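GTP binding regulator (Thermotoga maritima, PDB 1VR8) is of unknown function but resembles the Ran-binding protein Mog1p in fold, which suggests, without proving, a role in regulating a GTP-binding protein. Local coordinates at residues L91-F99 and I108-W116; F54-L63 and K123-K131. All coordinates share one frame; numbering follows the deposited sequence.

Contact 1 of 2, residues L91-F99 and I108-W116; sequences LDLPNMGKF and IVAWWRKNW. With AZI (azide ion), chain C.
Trp112 folds back over the neighbouring strand and lays its indole against the backbone of Asn95, Met96 and Gly97. CB leaves the strand on the same face as Ala110 and Phe99, and a chi1 of 85° sets CG between the backbone N and the carbonyl carbon, swinging the ring across the pair. CD1 lies 3.4 Å from Gly97 N, and Met96 CA sits over the face of the five-membered ring, a CH-pi contact. CH2 is 3.4 Å from Asn95 O, which stands above the same ring system, while Pro94 O approaches CZ2 at the edge. NE1 donates to a water that lies within hydrogen-bonding distance of Leu93 O and Asp92 OD1. In the backbone, Gly97 and Trp112 exchange two hydrogen bonds, with Trp112 N 2.9 Å from Gly97 O. One hydrogen-bonded pair along, Ala110 CB presses on the face of the Phe99 ring, 3.4 Å from CZ. Trp75 of helix 71-79 meets the Trp112 and Phe99 rings. On the other face the extended Lys98 chain brings CE to Val109 CG1 (3.8 Å), and its NZ is hydrogen-bonded to Tyr134 OH. This is an antiparallel beta hairpin of strands 96-103 and 106-113, in the sheet of this Mog1p-like fold.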
loop_
_atom_site.group_PDB
_atom_site.type_symbol
_atom_site.label_atom_id
_atom_site.label_comp_id
_atom_site.label_asym_id
_atom_site.label_seq_id
_atom_site.Cartn_x
_atom_site.Cartn_y
_atom_site.Cartn_z
ATOM N N LEU A 91 7.973 -2.253 -11.885
ATOM C CA LEU A 91 8.867 -1.101 -12.012
ATOM C C LEU A 91 9.770 -1.127 -10.827
ATOM O O LEU A 91 9.302 -1.082 -9.713
ATOM C CB LEU A 91 8.060 0.188 -11.971
ATOM C CG LEU A 91 8.874 1.477 -11.897
ATOM C CD1 LEU A 91 9.676 1.647 -13.130
ATOM C CD2 LEU A 91 7.907 2.666 -11.694
ATOM N N ASP A 92 11.060 -1.242 -11.049
ATOM C CA ASP A 92 12.020 -1.439 -9.955
ATOM C C ASP A 92 13.169 -0.453 -10.139
ATOM O O ASP A 92 14.071 -0.671 -10.947
ATOM C CB ASP A 92 12.538 -2.890 -10.005
ATOM C CG ASP A 92 13.438 -3.262 -8.818
ATOM O OD1 ASP A 92 13.811 -2.421 -7.970
ATOM O OD2 ASP A 92 13.809 -4.454 -8.745
ATOM N N LEU A 93 13.113 0.652 -9.409
ATOM C CA LEU A 93 14.130 1.687 -9.506
ATOM C C LEU A 93 14.929 1.712 -8.208
ATOM O O LEU A 93 14.518 1.129 -7.209
ATOM C CB LEU A 93 13.441 3.042 -9.755
ATOM C CG LEU A 93 12.523 3.109 -10.964
ATOM C CD1 LEU A 93 11.811 4.461 -11.018
ATOM C CD2 LEU A 93 13.379 2.895 -12.195
ATOM N N PRO A 94 16.100 2.354 -8.223
ATOM C CA PRO A 94 16.880 2.349 -6.979
ATOM C C PRO A 94 16.125 2.854 -5.773
ATOM O O PRO A 94 16.224 2.265 -4.702
ATOM C CB PRO A 94 18.077 3.231 -7.314
ATOM C CG PRO A 94 18.257 3.068 -8.765
ATOM C CD PRO A 94 16.860 2.966 -9.328
ATOM N N ASN A 95 15.322 3.898 -5.956
ATOM C CA ASN A 95 14.706 4.576 -4.832
ATOM C C ASN A 95 13.206 4.432 -4.739
ATOM O O ASN A 95 12.574 5.058 -3.877
ATOM C CB ASN A 95 15.079 6.046 -4.935
ATOM C CG ASN A 95 16.566 6.259 -4.764
ATOM O OD1 ASN A 95 17.264 5.426 -4.148
ATOM N ND2 ASN A 95 17.056 7.358 -5.266
HETATM N N MSE A 96 12.608 3.650 -5.641
HETATM C CA MSE A 96 11.202 3.346 -5.535
HETATM C C MSE A 96 10.845 2.179 -6.408
HETATM O O MSE A 96 11.544 1.875 -7.350
HETATM C CB MSE A 96 10.298 4.537 -5.921
HETATM C CG MSE A 96 10.642 5.145 -7.207
HETATM SE SE MSE A 96 9.055 6.141 -7.907
HETATM C CE MSE A 96 8.001 4.564 -8.492
ATOM N N GLY A 97 9.717 1.549 -6.100
ATOM C CA GLY A 97 9.238 0.449 -6.894
ATOM C C GLY A 97 7.741 0.280 -6.792
ATOM O O GLY A 97 7.119 0.684 -5.798
ATOM N N LYS A 98 7.173 -0.329 -7.825
ATOM C CA LYS A 98 5.777 -0.658 -7.871
ATOM C C LYS A 98 5.614 -1.945 -8.678
ATOM O O LYS A 98 6.223 -2.089 -9.731
ATOM C CB LYS A 98 4.993 0.458 -8.560
ATOM C CG LYS A 98 3.498 0.168 -8.666
ATOM C CD LYS A 98 2.776 1.282 -9.441
ATOM C CE LYS A 98 1.282 1.004 -9.533
ATOM N NZ LYS A 98 0.502 2.102 -10.200
ATOM N N PHE A 99 4.813 -2.874 -8.171
ATOM C CA PHE A 99 4.354 -3.992 -8.978
ATOM C C PHE A 99 2.858 -4.153 -8.906
ATOM O O PHE A 99 2.217 -3.731 -7.945
ATOM C CB PHE A 99 5.099 -5.308 -8.688
ATOM C CG PHE A 99 4.810 -5.924 -7.333
ATOM C CD1 PHE A 99 3.620 -6.648 -7.102
ATOM C CD2 PHE A 99 5.758 -5.884 -6.324
ATOM C CE1 PHE A 99 3.381 -7.253 -5.850
ATOM C CE2 PHE A 99 5.533 -6.494 -5.074
ATOM C CZ PHE A 99 4.342 -7.173 -4.840
ATOM N N ILE A 108 -3.534 -7.198 -6.891
ATOM C CA ILE A 108 -2.586 -6.778 -5.872
ATOM C C ILE A 108 -1.657 -5.726 -6.489
ATOM O O ILE A 108 -1.055 -5.946 -7.546
ATOM C CB ILE A 108 -1.740 -7.954 -5.395
ATOM C CG1 ILE A 108 -2.629 -9.073 -4.788
ATOM C CG2 ILE A 108 -0.713 -7.500 -4.386
ATOM C CD1 ILE A 108 -1.927 -10.377 -4.649
ATOM N N VAL A 109 -1.567 -4.590 -5.821
ATOM C CA VAL A 109 -0.656 -3.523 -6.206
ATOM C C VAL A 109 0.206 -3.150 -4.995
ATOM O O VAL A 109 -0.316 -2.867 -3.905
ATOM C CB VAL A 109 -1.446 -2.310 -6.695
ATOM C CG1 VAL A 109 -0.534 -1.167 -7.032
ATOM C CG2 VAL A 109 -2.354 -2.659 -7.890
ATOM N N ALA A 110 1.526 -3.161 -5.154
ATOM C CA ALA A 110 2.420 -2.944 -4.019
ATOM C C ALA A 110 3.489 -1.943 -4.442
ATOM O O ALA A 110 4.092 -2.120 -5.503
ATOM C CB ALA A 110 3.069 -4.231 -3.597
ATOM N N TRP A 111 3.737 -0.934 -3.603
ATOM C CA TRP A 111 4.763 0.057 -3.938
ATOM C C TRP A 111 5.503 0.509 -2.691
ATOM O O TRP A 111 4.982 0.419 -1.568
ATOM C CB TRP A 111 4.150 1.241 -4.709
ATOM C CG TRP A 111 3.266 2.193 -3.950
ATOM C CD1 TRP A 111 3.634 3.384 -3.423
ATOM C CD2 TRP A 111 1.866 2.027 -3.610
ATOM N NE1 TRP A 111 2.580 3.971 -2.790
ATOM C CE2 TRP A 111 1.482 3.163 -2.885
ATOM C CE3 TRP A 111 0.924 1.025 -3.828
ATOM C CZ2 TRP A 111 0.185 3.343 -2.422
ATOM C CZ3 TRP A 111 -0.360 1.202 -3.359
ATOM C CH2 TRP A 111 -0.714 2.344 -2.661
ATOM N N TRP A 112 6.741 0.945 -2.905
ATOM C CA TRP A 112 7.576 1.469 -1.841
ATOM C C TRP A 112 8.262 2.743 -2.326
ATOM O O TRP A 112 8.521 2.918 -3.526
ATOM C CB TRP A 112 8.602 0.446 -1.318
ATOM C CG TRP A 112 9.859 0.406 -2.129
ATOM C CD1 TRP A 112 10.069 -0.286 -3.288
ATOM C CD2 TRP A 112 11.022 1.198 -1.920
ATOM N NE1 TRP A 112 11.301 -0.012 -3.779
ATOM C CE2 TRP A 112 11.926 0.891 -2.955
ATOM C CE3 TRP A 112 11.419 2.091 -0.929
ATOM C CZ2 TRP A 112 13.196 1.475 -3.046
ATOM C CZ3 TRP A 112 12.691 2.668 -1.018
ATOM C CH2 TRP A 112 13.550 2.377 -2.081
ATOM N N ARG A 113 8.527 3.617 -1.365
ATOM C CA ARG A 113 9.348 4.793 -1.564
ATOM C C ARG A 113 9.704 5.333 -0.186
ATOM O O ARG A 113 8.907 5.237 0.754
ATOM C CB ARG A 113 8.632 5.832 -2.410
ATOM C CG ARG A 113 9.549 6.974 -2.909
ATOM C CD ARG A 113 8.808 7.839 -3.943
ATOM N NE ARG A 113 9.644 8.881 -4.559
ATOM C CZ ARG A 113 9.950 10.056 -4.002
ATOM N NH1 ARG A 113 9.503 10.369 -2.792
ATOM N NH2 ARG A 113 10.712 10.933 -4.649
ATOM N N LYS A 114 10.891 5.889 -0.070
ATOM C CA LYS A 114 11.413 6.371 1.201
ATOM C C LYS A 114 11.237 5.280 2.282
ATOM O O LYS A 114 11.753 4.182 2.118
ATOM C CB LYS A 114 10.745 7.707 1.591
ATOM C CG LYS A 114 11.006 8.858 0.589
ATOM C CD LYS A 114 12.464 9.238 0.511
ATOM C CE LYS A 114 12.698 10.485 -0.385
ATOM N NZ LYS A 114 14.148 10.845 -0.456
ATOM N N ASN A 115 10.521 5.603 3.363
ATOM C CA ASN A 115 10.349 4.713 4.501
ATOM C C ASN A 115 8.941 4.077 4.548
ATOM O O ASN A 115 8.491 3.643 5.615
ATOM C CB ASN A 115 10.680 5.406 5.826
ATOM C CG ASN A 115 9.829 6.643 6.093
ATOM O OD1 ASN A 115 9.436 7.347 5.164
ATOM N ND2 ASN A 115 9.588 6.939 7.383
ATOM N N TRP A 116 8.293 3.946 3.391
ATOM C CA TRP A 116 6.940 3.433 3.321
ATOM C C TRP A 116 6.824 2.311 2.302
ATOM O O TRP A 116 7.412 2.365 1.215
ATOM C CB TRP A 116 5.961 4.552 2.903
ATOM C CG TRP A 116 5.817 5.629 3.942
ATOM C CD1 TRP A 116 6.447 6.854 3.979
ATOM C CD2 TRP A 116 5.007 5.568 5.103
ATOM N NE1 TRP A 116 6.092 7.533 5.101
ATOM C CE2 TRP A 116 5.215 6.767 5.823
ATOM C CE3 TRP A 116 4.139 4.608 5.626
ATOM C CZ2 TRP A 116 4.547 7.046 7.016
ATOM C CZ3 TRP A 116 3.479 4.888 6.797
ATOM C CH2 TRP A 116 3.694 6.097 7.492
HETATM N N1 AZI C . 14.279 12.744 -2.433
HETATM N N2 AZI C . 15.189 13.154 -3.099
HETATM N N3 AZI C . 15.750 13.738 -3.989
HETATM O O HOH W 1 12.946 -0.787 -6.070
HETATM O O HOH W 2 13.324 6.335 -1.618
#

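Contact 2 of 2, residues F54-L63 and K123-K131; sequences FETEYGPVFL and KNGVEEFVK
Phe129 and Phe54 meet because the chi1 of Phe129 (-171°) carries its ring off helix 126-138 toward the strands, while Phe54, its CG anti to its own carbonyl carbon, turns a ring face to meet it. The CZ corner of Phe129 stands over that face, toward its rim, 3.5 Å from Phe54 CD1. The two ring planes are inclined at 42°, an oblique meeting. Val61 uses both its methyl groups: CG1 lies 3.8 Å from Phe129 CD2, and CG2 rests against the backbone carbonyl of Asn124. Leu63 CB adds a looser contact at CE2 of Phe129. Val120 of the adjoining strand touches Val61, Leu63 and Phe129, and Tyr31 meets the Phe129 ring edge-to-face.

This is the packing of an alpha helix on one face of an antiparallel sheet, here at the hairpin of strands 45-56 and 59-67. The hairpin closes through a type I turn from Thr56 to Gly59. Thr56 OG1 braces it twice, accepting from Tyr58 N in an ST turn and donating to a lone pair of Gly59 O at 2.7 Å.

Tyr58 leaves this turn toward the start of the helix. Its CB is 3.6 Å from CA of Gly125, which holds the N-cap position and whose lack of a side chain admits so close an approach. Farther along the ring, Tyr58 OH lies 3.8 Å from Glu128 CG; the phenol and the carboxylate planes are 28° apart. Asn124 CB rests 3.4 Å from Tyr58 O. No direct hydrogen bond joins the two segments, but water does: one molecule links Pro60 O to Lys123 N, and a second donates to both Pro60 O and Asn124 O, at 2.7 Å from the latter.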
loop_
_atom_site.group_PDB
_atom_site.type_symbol
_atom_site.label_atom_id
_atom_site.label_comp_id
_atom_site.label_asym_id
_atom_site.label_seq_id
_atom_site.Cartn_x
_atom_site.Cartn_y
_atom_site.Cartn_z
ATOM N N PHE A 54 -11.146 -1.552 4.018
ATOM C CA PHE A 54 -12.070 -0.481 3.685
ATOM C C PHE A 54 -13.212 -1.080 2.906
ATOM O O PHE A 54 -13.005 -1.798 1.931
ATOM C CB PHE A 54 -11.379 0.568 2.838
ATOM C CG PHE A 54 -10.351 1.357 3.568
ATOM C CD1 PHE A 54 -9.054 0.899 3.677
ATOM C CD2 PHE A 54 -10.676 2.587 4.107
ATOM C CE1 PHE A 54 -8.119 1.604 4.344
ATOM C CE2 PHE A 54 -9.746 3.327 4.760
ATOM C CZ PHE A 54 -8.468 2.853 4.904
ATOM N N GLU A 55 -14.426 -0.775 3.330
ATOM C CA GLU A 55 -15.613 -1.134 2.562
ATOM C C GLU A 55 -15.847 -0.085 1.495
ATOM O O GLU A 55 -15.853 1.105 1.782
ATOM C CB GLU A 55 -16.820 -1.205 3.471
ATOM C CG GLU A 55 -16.714 -2.192 4.603
ATOM C CD GLU A 55 -16.478 -3.629 4.169
ATOM O OE1 GLU A 55 -16.923 -4.031 3.057
ATOM O OE2 GLU A 55 -15.840 -4.374 4.969
ATOM N N THR A 56 -16.032 -0.528 0.257
ATOM C CA THR A 56 -16.164 0.387 -0.875
ATOM C C THR A 56 -17.368 -0.091 -1.660
ATOM O O THR A 56 -17.940 -1.139 -1.366
ATOM C CB THR A 56 -14.915 0.429 -1.795
ATOM O OG1 THR A 56 -14.882 -0.725 -2.656
ATOM C CG2 THR A 56 -13.645 0.489 -1.049
ATOM N N GLU A 57 -17.777 0.687 -2.648
ATOM C CA GLU A 57 -18.914 0.270 -3.468
ATOM C C GLU A 57 -18.568 -0.972 -4.291
ATOM O O GLU A 57 -19.449 -1.661 -4.783
ATOM C CB GLU A 57 -19.352 1.389 -4.409
ATOM C CG GLU A 57 -18.297 1.909 -5.346
ATOM C CD GLU A 57 -18.903 2.788 -6.438
ATOM O OE1 GLU A 57 -19.926 2.376 -7.037
ATOM O OE2 GLU A 57 -18.346 3.874 -6.709
ATOM N N TYR A 58 -17.279 -1.225 -4.456
ATOM C CA TYR A 58 -16.795 -2.360 -5.244
ATOM C C TYR A 58 -16.693 -3.641 -4.408
ATOM O O TYR A 58 -16.576 -4.743 -4.958
ATOM C CB TYR A 58 -15.439 -1.994 -5.815
ATOM C CG TYR A 58 -15.492 -0.827 -6.765
ATOM C CD1 TYR A 58 -15.960 -1.001 -8.053
ATOM C CD2 TYR A 58 -15.088 0.456 -6.381
ATOM C CE1 TYR A 58 -16.019 0.057 -8.951
ATOM C CE2 TYR A 58 -15.155 1.532 -7.289
ATOM C CZ TYR A 58 -15.615 1.317 -8.559
ATOM O OH TYR A 58 -15.688 2.337 -9.492
ATOM N N GLY A 59 -16.765 -3.483 -3.087
ATOM C CA GLY A 59 -16.524 -4.543 -2.109
ATOM C C GLY A 59 -15.328 -4.195 -1.232
ATOM O O GLY A 59 -14.779 -3.101 -1.332
ATOM N N PRO A 60 -14.899 -5.134 -0.386
ATOM C CA PRO A 60 -13.831 -4.805 0.548
ATOM C C PRO A 60 -12.473 -4.763 -0.150
ATOM O O PRO A 60 -12.186 -5.591 -1.018
ATOM C CB PRO A 60 -13.909 -5.931 1.570
ATOM C CG PRO A 60 -14.469 -7.100 0.838
ATOM C CD PRO A 60 -15.376 -6.521 -0.232
ATOM N N VAL A 61 -11.671 -3.787 0.238
ATOM C CA VAL A 61 -10.312 -3.624 -0.231
ATOM C C VAL A 61 -9.363 -3.626 0.978
ATOM O O VAL A 61 -9.650 -3.025 2.017
ATOM C CB VAL A 61 -10.181 -2.307 -1.021
ATOM C CG1 VAL A 61 -8.754 -2.072 -1.413
ATOM C CG2 VAL A 61 -11.073 -2.367 -2.279
ATOM N N PHE A 62 -8.252 -4.343 0.855
ATOM C CA PHE A 62 -7.296 -4.489 1.931
ATOM C C PHE A 62 -6.085 -3.610 1.666
ATOM O O PHE A 62 -5.538 -3.594 0.572
ATOM C CB PHE A 62 -6.831 -5.943 2.043
ATOM C CG PHE A 62 -7.914 -6.922 2.430
ATOM C CD1 PHE A 62 -8.921 -7.250 1.530
ATOM C CD2 PHE A 62 -7.906 -7.534 3.672
ATOM C CE1 PHE A 62 -9.905 -8.142 1.872
ATOM C CE2 PHE A 62 -8.910 -8.440 4.025
ATOM C CZ PHE A 62 -9.891 -8.741 3.145
ATOM N N LEU A 63 -5.675 -2.867 2.677
ATOM C CA LEU A 63 -4.487 -2.049 2.612
ATOM C C LEU A 63 -3.513 -2.501 3.688
ATOM O O LEU A 63 -3.830 -2.468 4.877
ATOM C CB LEU A 63 -4.831 -0.598 2.822
ATOM C CG LEU A 63 -3.639 0.343 2.980
ATOM C CD1 LEU A 63 -3.016 0.546 1.632
ATOM C CD2 LEU A 63 -4.054 1.662 3.577
ATOM N N LYS A 123 -10.735 -8.117 -4.645
ATOM C CA LYS A 123 -11.354 -8.718 -5.810
ATOM C C LYS A 123 -11.771 -7.647 -6.795
ATOM O O LYS A 123 -11.698 -7.845 -7.999
ATOM C CB LYS A 123 -12.586 -9.526 -5.396
ATOM C CG LYS A 123 -12.237 -10.780 -4.622
ATOM C CD LYS A 123 -11.592 -11.836 -5.517
ATOM N N ASN A 124 -12.212 -6.510 -6.267
ATOM C CA ASN A 124 -12.741 -5.427 -7.101
ATOM C C ASN A 124 -12.479 -4.085 -6.470
ATOM O O ASN A 124 -12.460 -3.954 -5.255
ATOM C CB ASN A 124 -14.235 -5.618 -7.312
ATOM C CG ASN A 124 -14.510 -6.705 -8.308
ATOM O OD1 ASN A 124 -14.253 -6.537 -9.500
ATOM N ND2 ASN A 124 -14.973 -7.830 -7.831
ATOM N N GLY A 125 -12.250 -3.099 -7.319
ATOM C CA GLY A 125 -12.023 -1.733 -6.856
ATOM C C GLY A 125 -10.610 -1.390 -6.443
ATOM O O GLY A 125 -10.389 -0.315 -5.890
ATOM N N VAL A 126 -9.632 -2.267 -6.705
ATOM C CA VAL A 126 -8.258 -1.993 -6.282
ATOM C C VAL A 126 -7.673 -0.765 -6.981
ATOM O O VAL A 126 -7.114 0.094 -6.308
ATOM C CB VAL A 126 -7.339 -3.222 -6.489
ATOM C CG1 VAL A 126 -5.870 -2.864 -6.413
ATOM C CG2 VAL A 126 -7.721 -4.308 -5.468
ATOM N N GLU A 127 -7.804 -0.669 -8.299
ATOM C CA GLU A 127 -7.195 0.491 -9.011
ATOM C C GLU A 127 -7.800 1.841 -8.528
ATOM O O GLU A 127 -7.093 2.832 -8.329
ATOM C CB GLU A 127 -7.313 0.312 -10.520
ATOM C CG GLU A 127 -6.390 -0.811 -11.048
ATOM N N GLU A 128 -9.104 1.837 -8.311
ATOM C CA GLU A 128 -9.826 3.018 -7.823
ATOM C C GLU A 128 -9.360 3.412 -6.431
ATOM O O GLU A 128 -9.145 4.582 -6.138
ATOM C CB GLU A 128 -11.322 2.741 -7.853
ATOM C CG GLU A 128 -11.925 2.601 -9.278
ATOM C CD GLU A 128 -11.781 1.205 -9.929
ATOM O OE1 GLU A 128 -11.212 0.241 -9.330
ATOM O OE2 GLU A 128 -12.243 1.081 -11.094
ATOM N N PHE A 129 -9.201 2.423 -5.560
ATOM C CA PHE A 129 -8.694 2.683 -4.210
ATOM C C PHE A 129 -7.257 3.189 -4.247
ATOM O O PHE A 129 -6.902 4.135 -3.546
ATOM C CB PHE A 129 -8.796 1.446 -3.332
ATOM C CG PHE A 129 -8.500 1.738 -1.904
ATOM C CD1 PHE A 129 -9.448 2.359 -1.116
ATOM C CD2 PHE A 129 -7.275 1.459 -1.378
ATOM C CE1 PHE A 129 -9.151 2.704 0.220
ATOM C CE2 PHE A 129 -6.983 1.764 -0.040
ATOM C CZ PHE A 129 -7.935 2.380 0.739
ATOM N N VAL A 130 -6.417 2.574 -5.082
ATOM C CA VAL A 130 -5.007 3.022 -5.184
ATOM C C VAL A 130 -4.972 4.484 -5.610
ATOM O O VAL A 130 -4.242 5.272 -5.013
ATOM C CB VAL A 130 -4.208 2.166 -6.175
ATOM C CG1 VAL A 130 -2.855 2.776 -6.448
ATOM C CG2 VAL A 130 -4.000 0.760 -5.582
ATOM N N LYS A 131 -5.787 4.859 -6.589
ATOM C CA LYS A 131 -5.839 6.238 -7.065
ATOM C C LYS A 131 -6.266 7.197 -5.948
ATOM O O LYS A 131 -5.740 8.295 -5.812
ATOM C CB LYS A 131 -6.774 6.378 -8.264
ATOM C CG LYS A 131 -6.620 7.666 -9.023
ATOM C CD LYS A 131 -5.141 7.961 -9.394
ATOM C CE LYS A 131 -5.023 8.970 -10.557
ATOM N NZ LYS A 131 -3.609 9.343 -10.926
HETATM O O HOH W 3 -11.650 -8.244 -1.845
HETATM O O HOH W 4 -13.365 -5.776 -3.512
#

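Overall arrangement
The two contacts lie on opposite sides of the chain's centre, about 20 Å apart between their own centres, yet both belong to one antiparallel sheet. Along the chain, residues 54-63 come first, then both segments of contact 1, and finally 123-131, so contact 2 brackets contact 1. Strand 116-122 joins them, pairing with strand 106-113 on one side and strand 59-67 on the other. They also touch directly: Val109 of contact 1 packs against Val126 and Val130, with Val109 CG2 3.8 Å from Val126 CG1. Helix 126-138 thus spans strands from both contacts, while helix 71-79 packs on the hairpin of contact 1; the two helices lie on opposite faces of the sheet in this Mog1p-like fold.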